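Local atomic coordinates of gluconate kinase (Lactobacillus acidophilus, PDB entry 3LL3), a protein that probably transfers phosphate from ATP to a sugar or sugar acid such as gluconate, as FGGY-family kinases do, and binds ATP and D-xylulose in this crystal. Residues A[347-352]-A[487-492]; A[294-299]-A[377-382]; A[354-359]-A[369-374]. One frame throughout, in Å; residues are numbered along the deposited sequence.

Contact 1: residues A[347-352]-A[487-492]; sequences IWDANA and ASYGKF. With DXP (1-deoxy-D-xylulose-5-phosphate), chain D.
An Asx turn at Asp-349, set at the head of the type I beta turn from Asp-349 to Ala-352, gives the loop 347-352 the shape that meets the ring of Tyr-489 in the C-terminal tail. Asp-349 OD1 takes the N-H of Asn-351 at 2.8 Å, the donor coming from above the carboxylate plane. With CG anti to the backbone N (chi1 179°), the carboxylate also reaches the tail: OD2 lies 3.6 Å from CD1 at the edge of the Tyr-489 ring, the two planes turned 60° apart. The CA of Ala-352 lies over one face of that ring, toward its rim, in a CH-pi contact 4.0 Å from the centroid of the Tyr-489 ring and 27° off the normal, and its CB packs on CD1 of Tyr-489 at 3.9 Å. A water donates to both Asn-351 O and Tyr-489 O and so bridges the two backbones. Putting an alanine in place of Asp-349 removes both carboxylate oxygens, which would probably leave the N-H of Asn-351 without its mate and a gap where OD2 meets CD1 of Tyr-489. Elsewhere on the turn, Ala-350 lines the 1-deoxy-D-xylulose-5-phosphate pocket, its O 2.9 Å from O4 of the ligand. The loop joins strand 335-337 to strand 354-359, with Tyr-339 packing on Ala-352, while the tail follows helix 465-485 and touches the second subunit, where Ser-488 packs on Ala-484 of that chain.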
ATOM      1  N   ILE A 347      10.943   8.727 -11.176  1.00 26.02           N
ATOM      2  CA  ILE A 347       9.997   9.771 -10.752  1.00 26.77           C
ATOM      3  C   ILE A 347      10.626  11.071 -10.212  1.00 26.97           C
ATOM      4  O   ILE A 347       9.954  12.091 -10.132  1.00 28.63           O
ATOM      5  CB  ILE A 347       8.979   9.240  -9.727  1.00 26.87           C
ATOM      6  CG1 ILE A 347       9.684   8.730  -8.478  1.00 25.88           C
ATOM      7  CG2 ILE A 347       8.133   8.122 -10.331  1.00 27.34           C
ATOM      8  CD1 ILE A 347       8.722   8.494  -7.309  1.00 23.56           C
ATOM      9  N   TRP A 348      11.898  11.025  -9.833  1.00 25.34           N
ATOM     10  CA  TRP A 348      12.608  12.210  -9.354  1.00 24.68           C
ATOM     11  C   TRP A 348      11.790  12.965  -8.307  1.00 28.13           C
ATOM     12  O   TRP A 348      11.463  14.141  -8.473  1.00 29.89           O
ATOM     13  CB  TRP A 348      13.027  13.122 -10.527  1.00 26.94           C
ATOM     14  CG  TRP A 348      14.029  12.439 -11.442  1.00 27.39           C
ATOM     15  CD1 TRP A 348      13.769  11.813 -12.638  1.00 27.47           C
ATOM     16  CD2 TRP A 348      15.440  12.295 -11.216  1.00 25.38           C
ATOM     17  NE1 TRP A 348      14.936  11.285 -13.165  1.00 22.76           N
ATOM     18  CE2 TRP A 348      15.972  11.569 -12.313  1.00 25.10           C
ATOM     19  CE3 TRP A 348      16.304  12.699 -10.193  1.00 24.70           C
ATOM     20  CZ2 TRP A 348      17.326  11.240 -12.407  1.00 26.53           C
ATOM     21  CZ3 TRP A 348      17.650  12.383 -10.295  1.00 25.02           C
ATOM     22  CH2 TRP A 348      18.147  11.655 -11.396  1.00 27.66           C
ATOM     23  N   ASP A 349      11.464  12.273  -7.222  1.00 28.00           N
ATOM     24  CA  ASP A 349      10.723  12.876  -6.113  1.00 27.44           C
ATOM     25  C   ASP A 349      11.366  12.414  -4.819  1.00 25.51           C
ATOM     26  O   ASP A 349      11.213  11.266  -4.414  1.00 26.34           O
ATOM     27  CB  ASP A 349       9.255  12.439  -6.166  1.00 26.34           C
ATOM     28  CG  ASP A 349       8.434  13.011  -5.023  1.00 26.39           C
ATOM     29  OD1 ASP A 349       9.033  13.589  -4.092  1.00 25.61           O
ATOM     30  OD2 ASP A 349       7.193  12.882  -5.062  1.00 26.34           O
ATOM     31  N   ALA A 350      12.117  13.288  -4.177  1.00 26.44           N
ATOM     32  CA  ALA A 350      12.835  12.909  -2.972  1.00 27.97           C
ATOM     33  C   ALA A 350      11.898  12.611  -1.808  1.00 26.53           C
ATOM     34  O   ALA A 350      12.315  12.040  -0.820  1.00 30.40           O
ATOM     35  CB  ALA A 350      13.815  14.000  -2.578  1.00 34.16           C
ATOM     36  N   ASN A 351      10.639  13.006  -1.918  1.00 27.07           N
ATOM     37  CA  ASN A 351       9.696  12.796  -0.820  1.00 28.42           C
ATOM     38  C   ASN A 351       8.850  11.548  -0.979  1.00 27.56           C
ATOM     39  O   ASN A 351       8.075  11.206  -0.092  1.00 28.71           O
ATOM     40  CB  ASN A 351       8.794  14.019  -0.636  1.00 30.43           C
ATOM     41  CG  ASN A 351       9.586  15.272  -0.426  1.00 35.75           C
ATOM     42  OD1 ASN A 351      10.539  15.287   0.355  1.00 37.02           O
ATOM     43  ND2 ASN A 351       9.228  16.326  -1.147  1.00 39.45           N
ATOM     44  N   ALA A 352       9.002  10.863  -2.106  1.00 27.46           N
ATOM     45  CA  ALA A 352       8.192   9.670  -2.371  1.00 22.81           C
ATOM     46  C   ALA A 352       8.341   8.639  -1.271  1.00 23.54           C
ATOM     47  O   ALA A 352       9.353   8.591  -0.575  1.00 25.12           O
ATOM     48  CB  ALA A 352       8.552   9.058  -3.719  1.00 25.54           C
ATOM     49  N   ALA A 487       1.060  12.832  -6.580  1.00 27.67           N
ATOM     50  CA  ALA A 487       0.955  14.130  -5.921  1.00 30.78           C
ATOM     51  C   ALA A 487       0.666  14.047  -4.415  1.00 30.72           C
ATOM     52  O   ALA A 487       0.421  15.066  -3.774  1.00 30.83           O
ATOM     53  CB  ALA A 487      -0.087  15.009  -6.625  1.00 30.09           C
ATOM     54  N   SER A 488       0.728  12.851  -3.838  1.00 27.95           N
ATOM     55  CA  SER A 488       0.291  12.687  -2.452  1.00 29.95           C
ATOM     56  C   SER A 488       1.400  12.563  -1.399  1.00 32.77           C
ATOM     57  O   SER A 488       1.110  12.455  -0.208  1.00 36.27           O
ATOM     58  CB  SER A 488      -0.695  11.509  -2.345  1.00 32.87           C
ATOM     59  OG  SER A 488      -1.866  11.763  -3.116  1.00 34.14           O
ATOM     60  N   TYR A 489       2.662  12.602  -1.823  1.00 29.22           N
ATOM     61  CA  TYR A 489       3.765  12.288  -0.916  1.00 30.91           C
ATOM     62  C   TYR A 489       4.170  13.440   0.019  1.00 36.33           C
ATOM     63  O   TYR A 489       4.666  13.203   1.125  1.00 36.02           O
ATOM     64  CB  TYR A 489       4.970  11.744  -1.694  1.00 28.02           C
ATOM     65  CG  TYR A 489       4.657  10.492  -2.485  1.00 28.00           C
ATOM     66  CD1 TYR A 489       4.945  10.414  -3.842  1.00 25.22           C
ATOM     67  CD2 TYR A 489       4.029   9.398  -1.876  1.00 26.42           C
ATOM     68  CE1 TYR A 489       4.655   9.274  -4.572  1.00 25.49           C
ATOM     69  CE2 TYR A 489       3.731   8.239  -2.604  1.00 27.51           C
ATOM     70  CZ  TYR A 489       4.049   8.189  -3.950  1.00 26.57           C
ATOM     71  OH  TYR A 489       3.748   7.072  -4.680  1.00 25.55           O
ATOM     72  N   GLY A 490       3.934  14.677  -0.412  1.00 38.81           N
ATOM     73  CA  GLY A 490       4.367  15.838   0.354  1.00 40.57           C
ATOM     74  C   GLY A 490       3.645  15.870   1.683  1.00 41.66           C
ATOM     75  O   GLY A 490       4.154  16.348   2.695  1.00 43.06           O
ATOM     76  N   LYS A 491       2.445  15.316   1.656  1.00 42.33           N
ATOM     77  CA  LYS A 491       1.565  15.219   2.806  1.00 42.57           C
ATOM     78  C   LYS A 491       2.225  14.494   3.992  1.00 42.30           C
ATOM     79  O   LYS A 491       2.036  14.888   5.140  1.00 44.31           O
ATOM     80  CB  LYS A 491       0.294  14.487   2.357  1.00 44.25           C
ATOM     81  CG  LYS A 491      -1.022  15.124   2.786  1.00 50.44           C
ATOM     82  CD  LYS A 491      -1.051  16.628   2.511  1.00 54.29           C
ATOM     83  CE  LYS A 491      -2.452  17.198   2.746  1.00 54.86           C
ATOM     84  NZ  LYS A 491      -3.108  16.597   3.951  1.00 53.43           N
ATOM     85  N   PHE A 492       3.005  13.447   3.715  1.00 38.28           N
ATOM     86  CA  PHE A 492       3.602  12.613   4.766  1.00 35.85           C
ATOM     87  C   PHE A 492       4.633  13.324   5.637  1.00 46.10           C
ATOM     88  O   PHE A 492       5.230  12.712   6.531  1.00 47.24           O
ATOM     89  CB  PHE A 492       4.215  11.335   4.164  1.00 37.39           C
ATOM     90  CG  PHE A 492       3.187  10.362   3.677  1.00 34.02           C
ATOM     91  CD1 PHE A 492       2.641  10.492   2.411  1.00 32.76           C
ATOM     92  CD2 PHE A 492       2.711   9.353   4.513  1.00 32.52           C
ATOM     93  CE1 PHE A 492       1.652   9.602   1.967  1.00 31.46           C
ATOM     94  CE2 PHE A 492       1.725   8.468   4.079  1.00 31.60           C
ATOM     95  CZ  PHE A 492       1.192   8.597   2.810  1.00 28.58           C
TER
HETATM   96  C1  DXP D3264      15.005  13.263   2.800  1.00 59.86           C
HETATM   97  C2  DXP D3264      15.288  11.732   2.836  1.00 59.91           C
HETATM   98  C3  DXP D3264      16.528  11.237   2.049  1.00 57.87           C
HETATM   99  C4  DXP D3264      16.380  11.718   0.591  1.00 53.51           C
HETATM  100  C5  DXP D3264      17.147  11.120  -0.614  1.00 50.11           C
HETATM  101  O2  DXP D3264      14.414  10.981   3.117  1.00 60.88           O
HETATM  102  O3  DXP D3264      16.782   9.909   2.295  1.00 58.94           O
HETATM  103  O4  DXP D3264      15.023  11.895   0.340  1.00 55.17           O
HETATM  104  O5  DXP D3264      16.406  10.818  -1.768  1.00 50.30           O
HETATM  105  P   DXP D3264      16.807  11.149  -3.345  1.00 42.23           P
HETATM  106  O2P DXP D3264      16.431  12.660  -3.684  1.00 38.55           O
HETATM  107  O1P DXP D3264      18.307  10.664  -3.634  1.00 36.74           O
HETATM  108  O3P DXP D3264      15.932  10.473  -4.225  1.00 38.57           O
HETATM  109  O   HOH W   1       7.380  12.654   2.012  1.00 41.23           O

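Contact 2: residues A[294-299]-A[377-382]; sequences GPVNNG and IFNLYD. With DXP (1-deoxy-D-xylulose-5-phosphate), chain D.
Val-296 alone brings the segment 294-299 within 4.5 Å of the helix segment 377-382, and it does so with two methyls that meet chemically different partners. CG1 abuts the amide end of Asn-379, the two side chains sliding past each other in opposite directions, whereas CG2 rests on CD2 of Leu-380 at 3.9 Å. The torsion of Val-296 (chi1 178°) sets CG1 anti to the backbone N and CG2 beside it, which splits the methyls between the two residues. CD2 of Leu-380 also lies 4.0 Å from CB of Val-296. This is helix 365-388 packed on the mixed sheet of the FGGY C-terminal domain, which belongs to the actin-like ATPase clan: Leu-380 spreads on to Leu-257 and Val-259 of strand 254-259, two places across the sheet from strand 289-296. Just past the strand, Asn-297 points away from the helix, and its ND2 donates to O3P of 1-deoxy-D-xylulose-5-phosphate at 2.9 Å (137°) and weakly to O1P. Arg-344 NE binds OD1 of the same amide, so both ends of the group are held against rotation. Asn-298 centres an inverse gamma turn closed by a weak bond of 3.0 Å from Gly-299 N to Asn-297 O, and Gly-299 then takes the N-cap position of helix 300-311, whose first residue, Gly-300, binds ATP.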
ATOM      1  N   GLY A 294      19.322   6.192 -15.840  1.00 25.18           N
ATOM      2  CA  GLY A 294      18.563   6.490 -14.644  1.00 25.48           C
ATOM      3  C   GLY A 294      19.196   5.798 -13.445  1.00 23.51           C
ATOM      4  O   GLY A 294      19.278   4.566 -13.400  1.00 25.37           O
ATOM      5  N   PRO A 295      19.672   6.582 -12.475  1.00 23.16           N
ATOM      6  CA  PRO A 295      20.095   5.985 -11.210  1.00 23.62           C
ATOM      7  C   PRO A 295      18.832   5.737 -10.373  1.00 24.22           C
ATOM      8  O   PRO A 295      17.984   6.601 -10.293  1.00 22.47           O
ATOM      9  CB  PRO A 295      20.942   7.080 -10.568  1.00 26.53           C
ATOM     10  CG  PRO A 295      20.607   8.363 -11.315  1.00 27.97           C
ATOM     11  CD  PRO A 295      19.671   8.057 -12.433  1.00 22.98           C
ATOM     12  N   VAL A 296      18.697   4.554  -9.794  1.00 24.54           N
ATOM     13  CA  VAL A 296      17.468   4.184  -9.086  1.00 24.21           C
ATOM     14  C   VAL A 296      17.832   3.776  -7.664  1.00 26.71           C
ATOM     15  O   VAL A 296      18.620   2.830  -7.461  1.00 27.85           O
ATOM     16  CB  VAL A 296      16.767   3.015  -9.805  1.00 25.11           C
ATOM     17  CG1 VAL A 296      15.517   2.593  -9.060  1.00 27.85           C
ATOM     18  CG2 VAL A 296      16.408   3.399 -11.236  1.00 22.90           C
ATOM     19  N   ASN A 297      17.289   4.485  -6.679  1.00 22.56           N
ATOM     20  CA  ASN A 297      17.640   4.224  -5.280  1.00 27.44           C
ATOM     21  C   ASN A 297      17.190   2.842  -4.805  1.00 24.48           C
ATOM     22  O   ASN A 297      17.924   2.139  -4.096  1.00 21.63           O
ATOM     23  CB  ASN A 297      17.018   5.266  -4.339  1.00 26.25           C
ATOM     24  CG  ASN A 297      17.449   6.699  -4.659  1.00 28.63           C
ATOM     25  OD1 ASN A 297      18.486   6.928  -5.283  1.00 27.33           O
ATOM     26  ND2 ASN A 297      16.649   7.672  -4.204  1.00 28.90           N
ATOM     27  N   ASN A 298      15.969   2.486  -5.189  1.00 23.86           N
ATOM     28  CA  ASN A 298      15.228   1.420  -4.526  1.00 23.32           C
ATOM     29  C   ASN A 298      15.437   0.053  -5.129  1.00 24.56           C
ATOM     30  O   ASN A 298      14.535  -0.516  -5.757  1.00 24.21           O
ATOM     31  CB  ASN A 298      13.747   1.802  -4.466  1.00 23.33           C
ATOM     32  CG  ASN A 298      13.531   3.090  -3.672  1.00 22.63           C
ATOM     33  OD1 ASN A 298      13.762   3.125  -2.466  1.00 22.85           O
ATOM     34  ND2 ASN A 298      13.121   4.152  -4.351  1.00 22.66           N
ATOM     35  N   GLY A 299      16.644  -0.471  -4.928  1.00 23.74           N
ATOM     36  CA  GLY A 299      17.021  -1.775  -5.443  1.00 23.47           C
ATOM     37  C   GLY A 299      16.999  -2.828  -4.354  1.00 24.64           C
ATOM     38  O   GLY A 299      15.979  -3.024  -3.677  1.00 24.07           O
ATOM     39  N   ILE A 377      11.440  -4.405  -9.796  1.00 20.64           N
ATOM     40  CA  ILE A 377      11.770  -4.575 -11.216  1.00 22.38           C
ATOM     41  C   ILE A 377      10.928  -3.679 -12.122  1.00 22.72           C
ATOM     42  O   ILE A 377      11.427  -3.153 -13.119  1.00 21.89           O
ATOM     43  CB  ILE A 377      11.576  -6.058 -11.634  1.00 19.47           C
ATOM     44  CG1 ILE A 377      12.485  -6.953 -10.793  1.00 21.07           C
ATOM     45  CG2 ILE A 377      11.872  -6.255 -13.132  1.00 20.81           C
ATOM     46  CD1 ILE A 377      12.355  -8.455 -11.159  1.00 21.33           C
ATOM     47  N   PHE A 378       9.638  -3.538 -11.799  1.00 20.27           N
ATOM     48  CA  PHE A 378       8.757  -2.644 -12.548  1.00 20.23           C
ATOM     49  C   PHE A 378       9.317  -1.207 -12.531  1.00 22.59           C
ATOM     50  O   PHE A 378       9.284  -0.492 -13.532  1.00 21.94           O
ATOM     51  CB  PHE A 378       7.337  -2.635 -11.954  1.00 21.66           C
ATOM     52  CG  PHE A 378       6.409  -3.697 -12.508  1.00 22.69           C
ATOM     53  CD1 PHE A 378       6.411  -4.013 -13.860  1.00 22.02           C
ATOM     54  CD2 PHE A 378       5.496  -4.329 -11.672  1.00 21.68           C
ATOM     55  CE1 PHE A 378       5.541  -4.960 -14.369  1.00 23.98           C
ATOM     56  CE2 PHE A 378       4.611  -5.274 -12.171  1.00 25.49           C
ATOM     57  CZ  PHE A 378       4.630  -5.593 -13.521  1.00 27.01           C
ATOM     58  N   ASN A 379       9.815  -0.785 -11.377  1.00 20.85           N
ATOM     59  CA  ASN A 379      10.347   0.569 -11.223  1.00 21.58           C
ATOM     60  C   ASN A 379      11.544   0.759 -12.178  1.00 21.56           C
ATOM     61  O   ASN A 379      11.646   1.765 -12.873  1.00 19.62           O
ATOM     62  CB  ASN A 379      10.757   0.773  -9.763  1.00 21.46           C
ATOM     63  CG  ASN A 379      11.291   2.170  -9.475  1.00 21.53           C
ATOM     64  OD1 ASN A 379      12.303   2.316  -8.783  1.00 23.01           O
ATOM     65  ND2 ASN A 379      10.613   3.191  -9.976  1.00 19.03           N
ATOM     66  N   LEU A 380      12.420  -0.239 -12.208  1.00 19.74           N
ATOM     67  CA  LEU A 380      13.563  -0.255 -13.121  1.00 24.38           C
ATOM     68  C   LEU A 380      13.119  -0.273 -14.580  1.00 24.02           C
ATOM     69  O   LEU A 380      13.760   0.329 -15.439  1.00 25.20           O
ATOM     70  CB  LEU A 380      14.458  -1.466 -12.832  1.00 22.72           C
ATOM     71  CG  LEU A 380      15.295  -1.392 -11.545  1.00 24.39           C
ATOM     72  CD1 LEU A 380      15.679  -2.797 -11.054  1.00 25.55           C
ATOM     73  CD2 LEU A 380      16.516  -0.516 -11.708  1.00 22.75           C
ATOM     74  N   TYR A 381      12.033  -0.982 -14.867  1.00 22.59           N
ATOM     75  CA  TYR A 381      11.540  -1.050 -16.235  1.00 23.20           C
ATOM     76  C   TYR A 381      10.913   0.270 -16.621  1.00 25.19           C
ATOM     77  O   TYR A 381      10.938   0.668 -17.785  1.00 24.77           O
ATOM     78  CB  TYR A 381      10.531  -2.178 -16.384  1.00 24.44           C
ATOM     79  CG  TYR A 381       9.917  -2.283 -17.756  1.00 25.91           C
ATOM     80  CD1 TYR A 381      10.689  -2.609 -18.871  1.00 25.77           C
ATOM     81  CD2 TYR A 381       8.567  -2.075 -17.936  1.00 24.63           C
ATOM     82  CE1 TYR A 381      10.113  -2.717 -20.129  1.00 27.88           C
ATOM     83  CE2 TYR A 381       7.982  -2.183 -19.176  1.00 28.67           C
ATOM     84  CZ  TYR A 381       8.751  -2.508 -20.274  1.00 31.19           C
ATOM     85  OH  TYR A 381       8.142  -2.628 -21.508  1.00 33.27           O
ATOM     86  N   ASP A 382      10.338   0.937 -15.626  1.00 23.28           N
ATOM     87  CA  ASP A 382       9.768   2.276 -15.779  1.00 24.07           C
ATOM     88  C   ASP A 382      10.895   3.245 -16.202  1.00 25.93           C
ATOM     89  O   ASP A 382      10.752   4.023 -17.157  1.00 26.53           O
ATOM     90  CB  ASP A 382       9.143   2.683 -14.431  1.00 24.20           C
ATOM     91  CG  ASP A 382       8.362   3.998 -14.487  1.00 28.31           C
ATOM     92  OD1 ASP A 382       8.302   4.630 -15.556  1.00 27.74           O
ATOM     93  OD2 ASP A 382       7.782   4.387 -13.449  1.00 25.41           O
TER
HETATM   94  C1  DXP D3264      15.005  13.263   2.800  1.00 59.86           C
HETATM   95  C2  DXP D3264      15.288  11.732   2.836  1.00 59.91           C
HETATM   96  C3  DXP D3264      16.528  11.237   2.049  1.00 57.87           C
HETATM   97  C4  DXP D3264      16.380  11.718   0.591  1.00 53.51           C
HETATM   98  C5  DXP D3264      17.147  11.120  -0.614  1.00 50.11           C
HETATM   99  O2  DXP D3264      14.414  10.981   3.117  1.00 60.88           O
HETATM  100  O3  DXP D3264      16.782   9.909   2.295  1.00 58.94           O
HETATM  101  O4  DXP D3264      15.023  11.895   0.340  1.00 55.17           O
HETATM  102  O5  DXP D3264      16.406  10.818  -1.768  1.00 50.30           O
HETATM  103  P   DXP D3264      16.807  11.149  -3.345  1.00 42.23           P
HETATM  104  O2P DXP D3264      16.431  12.660  -3.684  1.00 38.55           O
HETATM  105  O1P DXP D3264      18.307  10.664  -3.634  1.00 36.74           O
HETATM  106  O3P DXP D3264      15.932  10.473  -4.225  1.00 38.57           O

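Contact 3: residues A[354-359]-A[369-374]; sequences GSFVGL and ARAVIE
OE2 of Glu-374 has three partners: Arg-370 NH1, one helical turn back, forms a salt bridge with it at 3.3 Å, and Tyr-471 OH and the backbone N of Gly-330 are hydrogen-bonded to it as well. The Arg-370 bond is nearly straight (164°). It lies close to the plane of the guanidinium group, at its edge, and meets OE2 on the anti side of the carboxylate; OE1 of Glu-374 goes to Ser-331 OG, so the buried carboxylate is fixed through both oxygens. The face of the helix that meets the strand is apolar. There Phe-356 reaches from strand 354-359, its CG anti to the carbonyl carbon (chi1 -77°), and it is the length of the ring that carries CZ to the helix, 3.5 Å from CG2 of Val-372. The same methyl is 3.9 Å from CE1 of Phe-356, so Val-372 touches one corner of the ring, approaching obliquely. Ala-371 CB stands at the ring edge, 4.4 Å from CE1 of Phe-356, near the ring plane. This is a strand and the following helix, 365-388, folding back on each other after a short link; the strand pairs antiparallel with strand 335-337 and, along its other edge, with a strand of the second subunit, which makes one sheet across the dimer interface. Phe-336 from strand 335-337 meets the Phe-356 ring with planes about 45° apart, and Leu-359 of the second subunit packs on Phe-356 too.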
ATOM      1  N   GLY A 354       6.950   4.312  -0.203  1.00 21.44           N
ATOM      2  CA  GLY A 354       6.476   3.068  -0.797  1.00 22.72           C
ATOM      3  C   GLY A 354       5.020   2.752  -0.471  1.00 22.38           C
ATOM      4  O   GLY A 354       4.494   3.281   0.509  1.00 22.37           O
ATOM      5  N   SER A 355       4.378   1.908  -1.286  1.00 20.29           N
ATOM      6  CA  SER A 355       2.981   1.510  -1.079  1.00 21.20           C
ATOM      7  C   SER A 355       2.734   0.071  -1.546  1.00 21.27           C
ATOM      8  O   SER A 355       3.340  -0.378  -2.524  1.00 19.57           O
ATOM      9  CB  SER A 355       2.026   2.424  -1.870  1.00 20.60           C
ATOM     10  OG  SER A 355       2.189   3.790  -1.519  1.00 24.52           O
ATOM     11  N   PHE A 356       1.850  -0.641  -0.847  1.00 18.62           N
ATOM     12  CA  PHE A 356       1.200  -1.824  -1.400  1.00 21.60           C
ATOM     13  C   PHE A 356      -0.199  -1.388  -1.759  1.00 22.57           C
ATOM     14  O   PHE A 356      -0.924  -0.943  -0.879  1.00 23.96           O
ATOM     15  CB  PHE A 356       1.070  -2.949  -0.362  1.00 21.01           C
ATOM     16  CG  PHE A 356       2.353  -3.702  -0.093  1.00 21.90           C
ATOM     17  CD1 PHE A 356       2.743  -4.752  -0.918  1.00 21.18           C
ATOM     18  CD2 PHE A 356       3.143  -3.383   1.005  1.00 20.43           C
ATOM     19  CE1 PHE A 356       3.908  -5.467  -0.665  1.00 22.43           C
ATOM     20  CE2 PHE A 356       4.323  -4.084   1.269  1.00 21.92           C
ATOM     21  CZ  PHE A 356       4.719  -5.115   0.426  1.00 23.14           C
ATOM     22  N   VAL A 357      -0.610  -1.533  -3.014  1.00 21.11           N
ATOM     23  CA  VAL A 357      -1.995  -1.206  -3.383  1.00 21.95           C
ATOM     24  C   VAL A 357      -2.696  -2.348  -4.119  1.00 25.44           C
ATOM     25  O   VAL A 357      -2.161  -2.893  -5.085  1.00 23.34           O
ATOM     26  CB  VAL A 357      -2.088   0.097  -4.233  1.00 23.48           C
ATOM     27  CG1 VAL A 357      -3.558   0.425  -4.584  1.00 24.01           C
ATOM     28  CG2 VAL A 357      -1.441   1.269  -3.510  1.00 22.83           C
ATOM     29  N   GLY A 358      -3.901  -2.704  -3.665  1.00 25.89           N
ATOM     30  CA  GLY A 358      -4.677  -3.757  -4.299  1.00 26.08           C
ATOM     31  C   GLY A 358      -4.896  -4.996  -3.447  1.00 25.24           C
ATOM     32  O   GLY A 358      -5.119  -6.075  -3.965  1.00 27.33           O
ATOM     33  N   LEU A 359      -4.818  -4.846  -2.132  1.00 25.08           N
ATOM     34  CA  LEU A 359      -4.910  -5.988  -1.232  1.00 24.75           C
ATOM     35  C   LEU A 359      -6.349  -6.515  -1.076  1.00 27.25           C
ATOM     36  O   LEU A 359      -7.329  -5.767  -1.141  1.00 27.79           O
ATOM     37  CB  LEU A 359      -4.346  -5.652   0.148  1.00 26.47           C
ATOM     38  CG  LEU A 359      -2.851  -5.403   0.348  1.00 25.14           C
ATOM     39  CD1 LEU A 359      -2.633  -4.661   1.658  1.00 22.14           C
ATOM     40  CD2 LEU A 359      -2.073  -6.724   0.338  1.00 26.20           C
ATOM     41  N   ALA A 369       5.351 -10.789  -0.774  1.00 26.01           N
ATOM     42  CA  ALA A 369       6.770 -11.001  -1.039  1.00 27.26           C
ATOM     43  C   ALA A 369       7.052 -10.816  -2.514  1.00 25.34           C
ATOM     44  O   ALA A 369       7.982 -10.112  -2.892  1.00 25.93           O
ATOM     45  CB  ALA A 369       7.212 -12.408  -0.595  1.00 29.37           C
ATOM     46  N   ARG A 370       6.241 -11.454  -3.351  1.00 25.53           N
ATOM     47  CA  ARG A 370       6.478 -11.389  -4.777  1.00 25.51           C
ATOM     48  C   ARG A 370       6.197 -10.000  -5.339  1.00 23.64           C
ATOM     49  O   ARG A 370       6.890  -9.550  -6.242  1.00 22.26           O
ATOM     50  CB  ARG A 370       5.689 -12.452  -5.554  1.00 22.74           C
ATOM     51  CG  ARG A 370       6.207 -12.538  -6.968  1.00 26.34           C
ATOM     52  CD  ARG A 370       5.253 -13.124  -7.962  1.00 26.07           C
ATOM     53  NE  ARG A 370       5.555 -14.507  -8.202  1.00 33.03           N
ATOM     54  CZ  ARG A 370       6.052 -15.005  -9.330  1.00 31.94           C
ATOM     55  NH1 ARG A 370       6.297 -14.245 -10.385  1.00 30.49           N
ATOM     56  NH2 ARG A 370       6.279 -16.289  -9.391  1.00 28.32           N
ATOM     57  N   ALA A 371       5.171  -9.334  -4.819  1.00 23.59           N
ATOM     58  CA  ALA A 371       4.849  -7.985  -5.265  1.00 22.84           C
ATOM     59  C   ALA A 371       6.026  -7.056  -5.038  1.00 22.20           C
ATOM     60  O   ALA A 371       6.249  -6.150  -5.834  1.00 22.03           O
ATOM     61  CB  ALA A 371       3.591  -7.433  -4.551  1.00 22.32           C
ATOM     62  N   VAL A 372       6.761  -7.262  -3.946  1.00 20.32           N
ATOM     63  CA  VAL A 372       7.925  -6.426  -3.661  1.00 20.47           C
ATOM     64  C   VAL A 372       8.959  -6.605  -4.776  1.00 22.77           C
ATOM     65  O   VAL A 372       9.452  -5.629  -5.349  1.00 19.67           O
ATOM     66  CB  VAL A 372       8.576  -6.765  -2.302  1.00 22.37           C
ATOM     67  CG1 VAL A 372       9.963  -6.116  -2.197  1.00 22.07           C
ATOM     68  CG2 VAL A 372       7.665  -6.344  -1.126  1.00 20.68           C
ATOM     69  N   ILE A 373       9.254  -7.862  -5.104  1.00 21.71           N
ATOM     70  CA  ILE A 373      10.254  -8.155  -6.129  1.00 21.74           C
ATOM     71  C   ILE A 373       9.802  -7.622  -7.475  1.00 20.76           C
ATOM     72  O   ILE A 373      10.587  -7.015  -8.203  1.00 22.30           O
ATOM     73  CB  ILE A 373      10.546  -9.667  -6.239  1.00 20.85           C
ATOM     74  CG1 ILE A 373      11.247 -10.147  -4.973  1.00 21.63           C
ATOM     75  CG2 ILE A 373      11.463  -9.936  -7.435  1.00 22.79           C
ATOM     76  CD1 ILE A 373      11.159 -11.656  -4.740  1.00 26.98           C
ATOM     77  N   GLU A 374       8.541  -7.860  -7.814  1.00 20.34           N
ATOM     78  CA  GLU A 374       7.991  -7.349  -9.055  1.00 21.49           C
ATOM     79  C   GLU A 374       7.977  -5.815  -9.128  1.00 22.59           C
ATOM     80  O   GLU A 374       8.241  -5.249 -10.197  1.00 19.71           O
ATOM     81  CB  GLU A 374       6.594  -7.899  -9.305  1.00 23.49           C
ATOM     82  CG  GLU A 374       6.587  -9.391  -9.673  1.00 25.70           C
ATOM     83  CD  GLU A 374       5.201 -10.008  -9.696  1.00 26.86           C
ATOM     84  OE1 GLU A 374       4.224  -9.334  -9.280  1.00 25.64           O
ATOM     85  OE2 GLU A 374       5.094 -11.187 -10.124  1.00 26.66           O
TER

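Contacts 2 and 3 share helix 365-388, their centres about 14 Å apart: segment 369-374 meets strand 354-359, whose sheet runs on into the second subunit, and segment 377-382, further along the same helix, meets the end of strand 289-296. The centre of contact 1 lies about 16 Å from that of contact 2 and about 18 Å from that of contact 3. Its loop, 347-352, runs almost directly into strand 354-359, and Trp-348 packs on Pro-295 of contact 2. Along the chain the segments of contacts 1 and 2 alternate, while contact 3 is nested inside both loops. Contacts 1 and 2 both touch 1-deoxy-D-xylulose-5-phosphate, and contacts 1 and 3 both touch the second subunit, so this region joins a ligand pocket to the dimer interface.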